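Local coordinates for BH0493 protein (Bacillus halodurans C-125, PDB 2QEE), which binds zinc and is probably a metal-dependent hydrolase of the amidohydrolase superfamily, of unknown substrate, at residues W42-L47 with V116-F121; V98-Q103 with Q363-W368; M259-K264 with V300-R305; A281-V286 with H309-L314. One frame throughout, in Å; residues are numbered along the deposited sequence.

Contact 1: W42-L47 with V116-F121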
# COMPACT_ATOMS: atom_id res chain seq x y z
N TRP C 42 23.83 -25.46 -6.03
CA TRP C 42 24.83 -24.44 -5.73
C TRP C 42 25.72 -24.12 -6.90
O TRP C 42 25.86 -24.94 -7.80
CB TRP C 42 25.70 -24.77 -4.54
CG TRP C 42 26.57 -26.04 -4.58
CD1 TRP C 42 26.15 -27.32 -4.35
CD2 TRP C 42 27.99 -26.10 -4.76
NE1 TRP C 42 27.25 -28.21 -4.42
CE2 TRP C 42 28.38 -27.48 -4.68
CE3 TRP C 42 28.98 -25.14 -5.00
CZ2 TRP C 42 29.72 -27.89 -4.79
CZ3 TRP C 42 30.33 -25.55 -5.16
CH2 TRP C 42 30.67 -26.92 -5.05
N ASP C 43 26.32 -22.93 -6.82
CA ASP C 43 27.26 -22.31 -7.76
C ASP C 43 26.70 -21.19 -8.58
O ASP C 43 25.48 -21.00 -8.62
CB ASP C 43 28.08 -23.31 -8.62
CG ASP C 43 27.34 -23.83 -9.85
OD1 ASP C 43 26.34 -23.26 -10.35
OD2 ASP C 43 27.80 -24.89 -10.34
N ILE C 44 27.59 -20.47 -9.26
CA ILE C 44 27.18 -19.24 -10.02
C ILE C 44 26.20 -19.53 -11.17
O ILE C 44 25.33 -18.69 -11.48
CB ILE C 44 28.40 -18.45 -10.48
CG1 ILE C 44 28.05 -17.11 -11.15
CG2 ILE C 44 29.27 -19.33 -11.46
CD1 ILE C 44 27.21 -16.12 -10.29
N ASP C 45 26.37 -20.65 -11.87
CA ASP C 45 25.41 -21.02 -12.90
C ASP C 45 24.02 -21.27 -12.35
O ASP C 45 23.03 -20.89 -12.98
CB ASP C 45 25.91 -22.26 -13.65
CG ASP C 45 27.07 -21.95 -14.59
OD1 ASP C 45 27.36 -20.78 -14.88
OD2 ASP C 45 27.70 -22.91 -15.07
N GLU C 46 23.93 -21.86 -11.16
CA GLU C 46 22.65 -22.08 -10.51
C GLU C 46 22.06 -20.72 -10.03
O GLU C 46 20.89 -20.49 -10.19
CB GLU C 46 22.84 -23.00 -9.35
CG GLU C 46 23.25 -24.45 -9.81
CD GLU C 46 22.12 -25.24 -10.44
OE1 GLU C 46 20.94 -24.77 -10.53
OE2 GLU C 46 22.41 -26.39 -10.83
N LEU C 47 22.91 -19.88 -9.44
CA LEU C 47 22.49 -18.50 -9.06
C LEU C 47 21.88 -17.76 -10.24
O LEU C 47 20.82 -17.18 -10.14
CB LEU C 47 23.65 -17.67 -8.52
CG LEU C 47 24.10 -18.02 -7.10
CD1 LEU C 47 25.39 -17.23 -6.73
CD2 LEU C 47 22.97 -17.72 -6.08
N VAL C 116 36.24 -16.79 -14.56
CA VAL C 116 36.96 -16.85 -13.27
C VAL C 116 36.05 -17.21 -12.09
O VAL C 116 36.44 -18.00 -11.22
CB VAL C 116 37.81 -15.59 -13.06
CG1 VAL C 116 38.31 -15.46 -11.61
CG2 VAL C 116 39.01 -15.60 -14.06
N TYR C 117 34.80 -16.72 -12.10
CA TYR C 117 33.87 -17.07 -11.02
C TYR C 117 33.58 -18.57 -10.99
O TYR C 117 33.57 -19.22 -9.93
CB TYR C 117 32.55 -16.23 -11.08
CG TYR C 117 32.70 -14.71 -11.24
CD1 TYR C 117 33.82 -14.02 -10.72
CD2 TYR C 117 31.68 -13.95 -11.89
CE1 TYR C 117 33.93 -12.62 -10.88
CE2 TYR C 117 31.79 -12.60 -12.06
CZ TYR C 117 32.92 -11.93 -11.54
OH TYR C 117 33.07 -10.58 -11.72
N ARG C 118 33.39 -19.15 -12.17
CA ARG C 118 33.07 -20.55 -12.27
C ARG C 118 34.21 -21.39 -11.73
O ARG C 118 33.96 -22.40 -11.07
CB ARG C 118 32.76 -20.91 -13.72
CG ARG C 118 31.39 -20.43 -14.20
CD ARG C 118 31.24 -20.49 -15.73
NE ARG C 118 29.83 -20.23 -16.07
CZ ARG C 118 29.41 -19.63 -17.19
NH1 ARG C 118 30.27 -19.26 -18.13
NH2 ARG C 118 28.10 -19.45 -17.37
N GLU C 119 35.44 -20.94 -11.96
CA GLU C 119 36.63 -21.68 -11.46
C GLU C 119 36.62 -21.89 -9.95
O GLU C 119 37.06 -22.92 -9.45
CB GLU C 119 37.95 -21.03 -11.89
CG GLU C 119 38.21 -21.00 -13.41
CD GLU C 119 39.42 -20.12 -13.81
OE1 GLU C 119 39.62 -19.93 -15.04
OE2 GLU C 119 40.15 -19.61 -12.93
N TYR C 120 36.10 -20.90 -9.21
CA TYR C 120 36.01 -20.98 -7.78
C TYR C 120 35.24 -22.20 -7.34
O TYR C 120 35.63 -22.91 -6.40
CB TYR C 120 35.36 -19.68 -7.22
CG TYR C 120 35.05 -19.72 -5.73
CD1 TYR C 120 35.94 -19.21 -4.78
CD2 TYR C 120 33.86 -20.26 -5.27
CE1 TYR C 120 35.62 -19.27 -3.39
CE2 TYR C 120 33.54 -20.33 -3.93
CZ TYR C 120 34.43 -19.81 -3.00
OH TYR C 120 34.06 -19.92 -1.68
N PHE C 121 34.12 -22.45 -7.99
CA PHE C 121 33.18 -23.49 -7.53
C PHE C 121 33.62 -24.90 -7.98
O PHE C 121 33.30 -25.88 -7.31
CB PHE C 121 31.75 -23.21 -8.04
CG PHE C 121 31.22 -21.85 -7.64
CD1 PHE C 121 30.48 -21.69 -6.46
CD2 PHE C 121 31.46 -20.74 -8.44
CE1 PHE C 121 29.99 -20.42 -6.09
CE2 PHE C 121 30.98 -19.47 -8.07
CZ PHE C 121 30.24 -19.30 -6.92
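F121 lays one face of its ring over the backbone of D43 and I44. D43 CA sits toward the rim of that face in a CH-pi contact, 3.9 Å from the ring centroid. I44 N lies over the centre of the same face. I44 CB closes on F121 CE2 at 3.7 Å, and the two side chains cross at about a right angle. W42 CE3 lies at the ring edge, 4.0 Å from F121 CD1, and W42 CZ3 meets F121 CB. Beside this apolar patch lies a salt bridge. R118, extended from CG to NE, grips D45 OD1 side-on with two nitrogens. R118 NE to D45 OD1 is 2.8 Å, on the syn lone pair; R118 NH2 to D45 OD1 is 2.9 Å. The carboxylate and guanidinium planes stand 65° apart, yet OD1 lies in the guanidinium plane. D45 OD2 pairs with R74, and R118 NH1 with D78 and Q115, so both charges have further partners. A methionine in place of R118 would probably leave D45 OD1 without both of its donors and D78 without this positive mate. D43 also caps the helix that follows, its OD1 accepting from E46 N at 2.9 Å. The arrangement is an N-capped helix (44-48) whose first turn is docked on helix 114-122 by an aromatic ring and an Asp-Arg salt bridge.

Contact 2: V98-Q103 with Q363-W368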
# COMPACT_ATOMS: atom_id res chain seq x y z
N VAL C 98 22.86 -11.61 -6.91
CA VAL C 98 23.99 -12.38 -7.49
C VAL C 98 25.32 -11.70 -7.18
O VAL C 98 26.28 -12.36 -6.75
CB VAL C 98 23.80 -12.62 -9.01
CG1 VAL C 98 25.03 -13.35 -9.66
CG2 VAL C 98 22.52 -13.46 -9.28
N LEU C 99 25.38 -10.38 -7.32
CA LEU C 99 26.63 -9.66 -7.05
C LEU C 99 26.98 -9.72 -5.58
O LEU C 99 28.18 -9.89 -5.26
CB LEU C 99 26.48 -8.20 -7.50
CG LEU C 99 26.02 -8.05 -8.97
CD1 LEU C 99 25.99 -6.57 -9.33
CD2 LEU C 99 27.06 -8.77 -9.85
N THR C 100 25.99 -9.54 -4.67
CA THR C 100 26.30 -9.67 -3.23
C THR C 100 26.94 -11.03 -2.90
O THR C 100 27.89 -11.10 -2.13
CB THR C 100 25.02 -9.39 -2.42
OG1 THR C 100 24.67 -8.02 -2.66
CG2 THR C 100 25.24 -9.65 -0.87
N CYS C 101 26.43 -12.09 -3.52
CA CYS C 101 26.98 -13.44 -3.34
C CYS C 101 28.43 -13.52 -3.79
O CYS C 101 29.30 -14.01 -3.03
CB CYS C 101 26.16 -14.45 -4.12
SG CYS C 101 24.48 -14.69 -3.47
N LEU C 102 28.70 -13.08 -5.03
CA LEU C 102 30.08 -13.13 -5.55
C LEU C 102 31.04 -12.38 -4.63
O LEU C 102 32.11 -12.88 -4.26
CB LEU C 102 30.12 -12.53 -6.96
CG LEU C 102 29.35 -13.31 -8.02
CD1 LEU C 102 29.35 -12.46 -9.23
CD2 LEU C 102 30.14 -14.66 -8.28
N GLN C 103 30.66 -11.17 -4.23
CA GLN C 103 31.50 -10.37 -3.34
C GLN C 103 31.74 -11.13 -2.02
O GLN C 103 32.87 -11.17 -1.51
CB GLN C 103 30.81 -9.02 -3.08
CG GLN C 103 31.77 -8.01 -2.45
CD GLN C 103 31.03 -6.81 -1.92
OE1 GLN C 103 30.00 -6.95 -1.21
NE2 GLN C 103 31.53 -5.62 -2.29
N GLN C 363 22.63 -18.18 -2.19
CA GLN C 363 21.64 -17.13 -1.96
C GLN C 363 21.46 -16.77 -0.47
O GLN C 363 20.98 -15.68 -0.12
CB GLN C 363 20.29 -17.54 -2.51
CG GLN C 363 20.28 -17.66 -4.04
CD GLN C 363 18.98 -18.24 -4.58
OE1 GLN C 363 18.27 -18.95 -3.90
NE2 GLN C 363 18.68 -17.94 -5.84
N LEU C 364 21.80 -17.67 0.44
CA LEU C 364 21.83 -17.33 1.87
C LEU C 364 22.66 -16.09 2.08
O LEU C 364 22.30 -15.26 2.95
CB LEU C 364 22.43 -18.47 2.70
CG LEU C 364 21.56 -19.70 2.73
CD1 LEU C 364 22.30 -20.74 3.58
CD2 LEU C 364 20.24 -19.39 3.40
N ILE C 365 23.72 -15.90 1.29
CA ILE C 365 24.60 -14.75 1.51
C ILE C 365 23.77 -13.47 1.27
O ILE C 365 23.65 -12.63 2.17
CB ILE C 365 25.83 -14.76 0.58
CG1 ILE C 365 26.69 -15.98 0.93
CG2 ILE C 365 26.71 -13.47 0.80
CD1 ILE C 365 27.92 -16.17 -0.03
N TYR C 366 23.21 -13.35 0.06
CA TYR C 366 22.53 -12.05 -0.26
C TYR C 366 21.18 -11.91 0.42
O TYR C 366 20.76 -10.77 0.80
CB TYR C 366 22.40 -11.81 -1.75
CG TYR C 366 21.14 -12.25 -2.47
CD1 TYR C 366 19.95 -11.52 -2.34
CD2 TYR C 366 21.14 -13.38 -3.34
CE1 TYR C 366 18.82 -11.81 -3.08
CE2 TYR C 366 19.98 -13.69 -4.06
CZ TYR C 366 18.83 -12.94 -3.92
OH TYR C 366 17.68 -13.22 -4.64
N LYS C 367 20.45 -13.01 0.57
CA LYS C 367 19.13 -12.86 1.15
C LYS C 367 19.27 -12.31 2.58
O LYS C 367 18.49 -11.43 2.99
CB LYS C 367 18.36 -14.20 1.16
CG LYS C 367 18.13 -14.76 -0.26
CD LYS C 367 16.81 -14.41 -0.81
CE LYS C 367 16.57 -15.34 -2.03
NZ LYS C 367 15.27 -14.95 -2.66
N TRP C 368 20.24 -12.80 3.34
CA TRP C 368 20.43 -12.32 4.73
C TRP C 368 21.14 -10.97 4.78
O TRP C 368 20.80 -10.13 5.59
CB TRP C 368 21.09 -13.44 5.59
CG TRP C 368 20.06 -14.49 5.82
CD1 TRP C 368 20.02 -15.74 5.25
CD2 TRP C 368 18.85 -14.34 6.55
NE1 TRP C 368 18.89 -16.40 5.64
CE2 TRP C 368 18.13 -15.54 6.41
CE3 TRP C 368 18.31 -13.30 7.31
CZ2 TRP C 368 16.91 -15.75 7.02
CZ3 TRP C 368 17.11 -13.50 7.94
CH2 TRP C 368 16.40 -14.73 7.76
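Helices 98-103 and 363-368 pass each other with their segment axes 7.9 Å apart at closest and their directions 115° apart, and T100 and Y366 stand nearest, their CA atoms 5.4 Å from each other. T100 and C101 present small side chains to I365 and Y366. T100 presses CB against Y366 CB at 3.6 Å, and the two side chains cross at about a right angle. T100 CG2 is anti to the backbone N and also meets Y366 CA and CB. The hydroxyl of T100 is engaged by H370, one turn further along the second helix. C101 makes the second main contact. Its sulfur is anti to the carbonyl carbon (chi1 -68°) and lies in the plane of the Y366 ring, at the edge. C101 SG is 3.6 Å from Y366 CD2 and 5.0 Å from the ring centroid, a sulfur-aromatic contact made at the rim. K367 CG sits over one face of that ring. I365 adds two methyl groups against backbone oxygens: its CG2 is 3.9 Å from T100 O, and its CD1 is 3.9 Å from C101 O. L99, T100 and Q103 also meet W391 and A389 of the second subunit, so helix 93-104 packs on both helix 363-388 and a neighbouring chain. The side chain of Q363 is about 7 Å from those of the zinc ligands H30 and D357, which places this packing near the metal site. The two segments are thus held together by close apolar packing and a sulfur at a ring edge, while T100 OG1 and Q363 OE1 bond to H370 and to the backbone N of R359 and V360.

Contact 3: M259-K264 with V300-R305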
# COMPACT_ATOMS: atom_id res chain seq x y z
N MET C 259 1.11 -22.00 6.42
CA MET C 259 0.31 -21.74 5.23
C MET C 259 0.93 -20.55 4.50
O MET C 259 1.09 -19.50 5.09
CB MET C 259 -1.11 -21.39 5.61
CG MET C 259 -1.83 -22.47 6.43
SD MET C 259 -3.56 -22.14 6.75
CE MET C 259 -3.45 -20.92 8.00
N MET C 260 1.30 -20.76 3.25
CA MET C 260 1.88 -19.71 2.42
C MET C 260 0.82 -19.38 1.36
O MET C 260 0.62 -20.17 0.45
CB MET C 260 3.18 -20.24 1.82
CG MET C 260 4.11 -20.71 2.97
SD MET C 260 5.76 -21.16 2.43
CE MET C 260 5.61 -21.62 0.73
N ILE C 261 0.14 -18.24 1.53
CA ILE C 261 -1.11 -18.04 0.84
C ILE C 261 -0.95 -16.94 -0.24
O ILE C 261 -0.39 -15.88 0.04
CB ILE C 261 -2.19 -17.61 1.83
CG1 ILE C 261 -2.49 -18.75 2.84
CG2 ILE C 261 -3.49 -17.21 1.06
CD1 ILE C 261 -3.22 -18.27 4.14
N GLY C 262 -1.47 -17.17 -1.45
CA GLY C 262 -1.60 -16.06 -2.42
C GLY C 262 -0.98 -16.35 -3.79
O GLY C 262 -1.06 -15.49 -4.68
N VAL C 263 -0.45 -17.56 -3.98
CA VAL C 263 0.24 -17.89 -5.24
C VAL C 263 -0.80 -18.43 -6.23
O VAL C 263 -1.58 -19.33 -5.89
CB VAL C 263 1.42 -18.89 -5.04
CG1 VAL C 263 0.96 -20.23 -4.42
CG2 VAL C 263 2.12 -19.11 -6.36
N LYS C 264 -0.84 -17.83 -7.40
CA LYS C 264 -1.68 -18.32 -8.50
C LYS C 264 -0.76 -19.10 -9.47
O LYS C 264 0.05 -18.54 -10.20
CB LYS C 264 -2.38 -17.12 -9.18
CG LYS C 264 -3.25 -17.56 -10.38
CD LYS C 264 -4.22 -16.42 -10.80
CE LYS C 264 -5.28 -16.96 -11.78
NZ LYS C 264 -6.00 -15.87 -12.50
N VAL C 300 2.10 -18.21 9.19
CA VAL C 300 1.51 -17.72 7.91
C VAL C 300 2.39 -16.67 7.30
O VAL C 300 2.91 -15.80 8.03
CB VAL C 300 0.11 -17.13 8.16
CG1 VAL C 300 -0.56 -16.52 6.84
CG2 VAL C 300 -0.85 -18.20 8.74
N THR C 301 2.57 -16.76 6.00
CA THR C 301 3.13 -15.69 5.18
C THR C 301 2.19 -15.53 3.97
O THR C 301 1.59 -16.53 3.52
CB THR C 301 4.60 -15.96 4.79
OG1 THR C 301 5.25 -14.74 4.39
CG2 THR C 301 4.77 -17.01 3.66
N MET C 302 2.09 -14.30 3.44
CA MET C 302 1.12 -14.06 2.35
C MET C 302 1.80 -13.37 1.21
O MET C 302 2.77 -12.64 1.40
CB MET C 302 -0.12 -13.28 2.79
CG MET C 302 -0.95 -14.06 3.83
SD MET C 302 -2.45 -13.33 4.36
CE MET C 302 -3.52 -13.90 2.95
N LEU C 303 1.29 -13.62 0.00
CA LEU C 303 2.05 -13.16 -1.17
C LEU C 303 1.67 -11.75 -1.69
O LEU C 303 2.50 -11.10 -2.37
CB LEU C 303 1.90 -14.18 -2.32
CG LEU C 303 2.85 -14.06 -3.52
CD1 LEU C 303 4.34 -14.07 -3.19
CD2 LEU C 303 2.51 -15.26 -4.52
N SER C 304 0.43 -11.37 -1.47
CA SER C 304 -0.07 -10.06 -2.01
C SER C 304 0.42 -8.92 -1.07
O SER C 304 0.22 -8.99 0.15
CB SER C 304 -1.61 -10.08 -2.11
OG SER C 304 -2.10 -8.77 -2.46
N ARG C 305 0.86 -7.80 -1.67
CA ARG C 305 1.20 -6.61 -0.90
C ARG C 305 -0.03 -6.19 -0.09
O ARG C 305 0.09 -5.71 1.04
CB ARG C 305 1.60 -5.45 -1.84
CG ARG C 305 2.07 -4.21 -1.07
CD ARG C 305 2.29 -3.06 -2.08
NE ARG C 305 2.78 -1.91 -1.31
CZ ARG C 305 2.64 -0.65 -1.69
NH1 ARG C 305 2.01 -0.38 -2.84
NH2 ARG C 305 3.19 0.32 -0.97
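I261 CG1 and M302 CG are turned alike, each anti to its carbonyl carbon (chi1 -66° and -64°), and the two side chains lie side by side on one sheet face. I261 CG2, anti to the backbone N, faces M302 CE at 3.8 Å, where the bend of M302 at chi3, 83°, has carried that methyl. M259 and V300 share this face, and M259 CE meets V300 CG2 at 3.8 Å. On the other face M260 CG touches T301 CG2, the two side chains crossing obliquely. The strands run parallel in register, M259 beside V300, M260 beside T301 and I261 beside M302. Three backbone bonds join them. T301 N donates to M259 O, and I261 N donates to T301 O at 3.0 Å. L303 N gives the shortest, 2.8 Å to I261 O. The last bridged pair is I261 with M302; at G262 the strand is interrupted. There a CB would be jammed against the preceding carbonyl oxygen and would clash with L303 CB as well. L303 CD2 then reaches in to V263 CA at 3.5 Å. L311 lies against V300 and M302, and V286 against I261. The opposite face, with M260 and T301, looks toward the metal centre: the side chain of M260 is about 4 Å from the zinc ion. The pair is consistent with the parallel strands that form the (β/α)8-type barrel of the amidohydrolase superfamily. Its chemistry is divided: backbone bonds fix the strands, one face packs against helices, and the other borders the metal site with the thioether of M260, while H28, H30 and D357 hold the zinc.

Contact 4: A281-V286 with H309-L314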
# COMPACT_ATOMS: atom_id res chain seq x y z
N ALA C 281 -5.85 -12.48 -1.08
CA ALA C 281 -6.72 -13.55 -0.53
C ALA C 281 -7.70 -12.91 0.46
O ALA C 281 -7.43 -11.83 1.06
CB ALA C 281 -5.84 -14.68 0.25
N SER C 282 -8.82 -13.61 0.71
CA SER C 282 -9.67 -13.29 1.87
C SER C 282 -8.94 -13.71 3.15
O SER C 282 -8.26 -14.72 3.15
CB SER C 282 -10.99 -14.09 1.83
OG SER C 282 -11.74 -13.77 3.01
N MET C 283 -9.14 -12.95 4.23
CA MET C 283 -8.59 -13.37 5.53
C MET C 283 -9.55 -14.33 6.25
O MET C 283 -9.17 -14.88 7.27
CB MET C 283 -8.28 -12.17 6.45
CG MET C 283 -7.31 -11.13 5.80
SD MET C 283 -5.70 -11.87 5.40
CE MET C 283 -5.15 -12.33 7.04
N ASP C 284 -10.75 -14.54 5.70
CA ASP C 284 -11.76 -15.31 6.45
C ASP C 284 -11.30 -16.71 6.88
O ASP C 284 -11.60 -17.15 8.02
CB ASP C 284 -13.04 -15.42 5.61
CG ASP C 284 -13.83 -14.11 5.50
OD1 ASP C 284 -13.37 -13.06 6.02
OD2 ASP C 284 -14.91 -14.13 4.86
N GLY C 285 -10.64 -17.43 5.97
CA GLY C 285 -10.30 -18.85 6.26
C GLY C 285 -9.27 -18.89 7.36
O GLY C 285 -9.27 -19.81 8.22
N VAL C 286 -8.30 -17.97 7.27
CA VAL C 286 -7.21 -17.91 8.28
C VAL C 286 -7.80 -17.53 9.63
O VAL C 286 -7.46 -18.14 10.66
CB VAL C 286 -6.09 -16.90 7.90
CG1 VAL C 286 -4.98 -16.96 8.97
CG2 VAL C 286 -5.55 -17.19 6.46
N HIS C 309 -0.91 -5.60 5.69
CA HIS C 309 -1.31 -4.87 6.90
C HIS C 309 -2.33 -5.68 7.71
O HIS C 309 -2.26 -5.81 8.94
CB HIS C 309 -1.86 -3.50 6.50
CG HIS C 309 -2.41 -2.74 7.67
ND1 HIS C 309 -3.73 -2.84 8.03
CD2 HIS C 309 -1.82 -1.94 8.59
CE1 HIS C 309 -3.94 -2.10 9.11
NE2 HIS C 309 -2.80 -1.54 9.47
N GLU C 310 -3.36 -6.19 7.01
CA GLU C 310 -4.45 -6.91 7.71
C GLU C 310 -3.94 -8.23 8.31
O GLU C 310 -4.43 -8.67 9.34
CB GLU C 310 -5.68 -7.06 6.82
CG GLU C 310 -5.44 -7.91 5.60
CD GLU C 310 -6.59 -7.85 4.57
OE1 GLU C 310 -7.54 -7.07 4.74
OE2 GLU C 310 -6.46 -8.57 3.54
N LEU C 311 -2.94 -8.85 7.66
CA LEU C 311 -2.28 -10.00 8.31
C LEU C 311 -1.64 -9.62 9.69
O LEU C 311 -1.77 -10.37 10.69
CB LEU C 311 -1.22 -10.58 7.38
CG LEU C 311 -0.39 -11.75 7.94
CD1 LEU C 311 -1.35 -12.96 8.22
CD2 LEU C 311 0.72 -12.09 7.01
N VAL C 312 -0.97 -8.47 9.74
CA VAL C 312 -0.45 -7.96 11.04
C VAL C 312 -1.58 -7.76 12.01
O VAL C 312 -1.48 -8.20 13.21
CB VAL C 312 0.26 -6.62 10.84
CG1 VAL C 312 0.73 -6.06 12.20
CG2 VAL C 312 1.42 -6.86 9.89
N VAL C 313 -2.71 -7.18 11.57
CA VAL C 313 -3.78 -6.96 12.55
C VAL C 313 -4.32 -8.31 13.03
O VAL C 313 -4.67 -8.48 14.21
CB VAL C 313 -4.96 -6.12 11.97
CG1 VAL C 313 -6.03 -5.87 13.06
CG2 VAL C 313 -4.43 -4.75 11.44
N LEU C 314 -4.37 -9.30 12.15
CA LEU C 314 -4.89 -10.61 12.56
C LEU C 314 -3.95 -11.23 13.63
O LEU C 314 -4.44 -11.88 14.58
CB LEU C 314 -4.99 -11.51 11.34
CG LEU C 314 -5.83 -12.79 11.60
CD1 LEU C 314 -7.25 -12.51 12.12
CD2 LEU C 314 -5.89 -13.58 10.29
O HOH W 1 -8.63 -9.63 2.46
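M283 makes the tight part of this contact, folding its thioether chain across E310 and onto the leucines of helix 309-314. Its chain is bent at both chi2 and chi3 (-61° and -62°), and this brings CE to 3.6 Å from L314 CD2. The same methyl lies 4.0 Å from L311 CD1. L314 CD2 is shared, since V286 CG1 meets it at 3.7 Å from the first turn of helix 284-292. M283 and L314 run alongside one another in opposite senses, while V286 crosses L314 at a slant. Closer to the backbone, M283 CG rests 3.5 Å from E310 OE2, a contact of a carbon chain with a carboxylate. An alanine in place of M283 would probably open a gap beside L311 and L314 and leave the E310 carboxylate less firmly flanked. The looser part lies toward A281. There A281 O and E310 OE2 are 4.2 Å apart, and a water bridges them, donating to A281 O at 2.9 Å and to E310 OE2 at 2.6 Å. N307 ND2 also bonds to both oxygens, so OE2 is held by an amide and a water. On the far side S282, which is exposed, caps the following helix, its OG accepting from D284 N. F277 of the third subunit packs on M283 and L314. Inward, A281 and V286 rest on I261, M283 and L311 on M302. Helix 284-292 lies in the chain between the parallel strands 257-264 and 298-302, as in a beta-alpha-beta crossover, and helix 308-317 follows; the contact joins both helices over these strands.

Overall arrangement
All four contacts are largely buried, but they differ in depth. Contact 3 lies nearest the chain centre, about 12 Å from it, and contact 1 farthest, about 23 Å. Contacts 3 and 4 touch: the helices of contact 4 cover the strands of contact 3, with I261 against V286 and the sulfurs of M302 and M283 together. Contacts 1 and 2 also touch, through I44 with V98 and L47 with Q363, on the other side of the chain centre. Contact 3 relies on backbone bonds, contact 2 on apolar helix packing, contact 1 adds a salt bridge, and contact 4 a water bridge. Contacts 2, 3 and 4 meet neighbouring subunits; contact 1 does not.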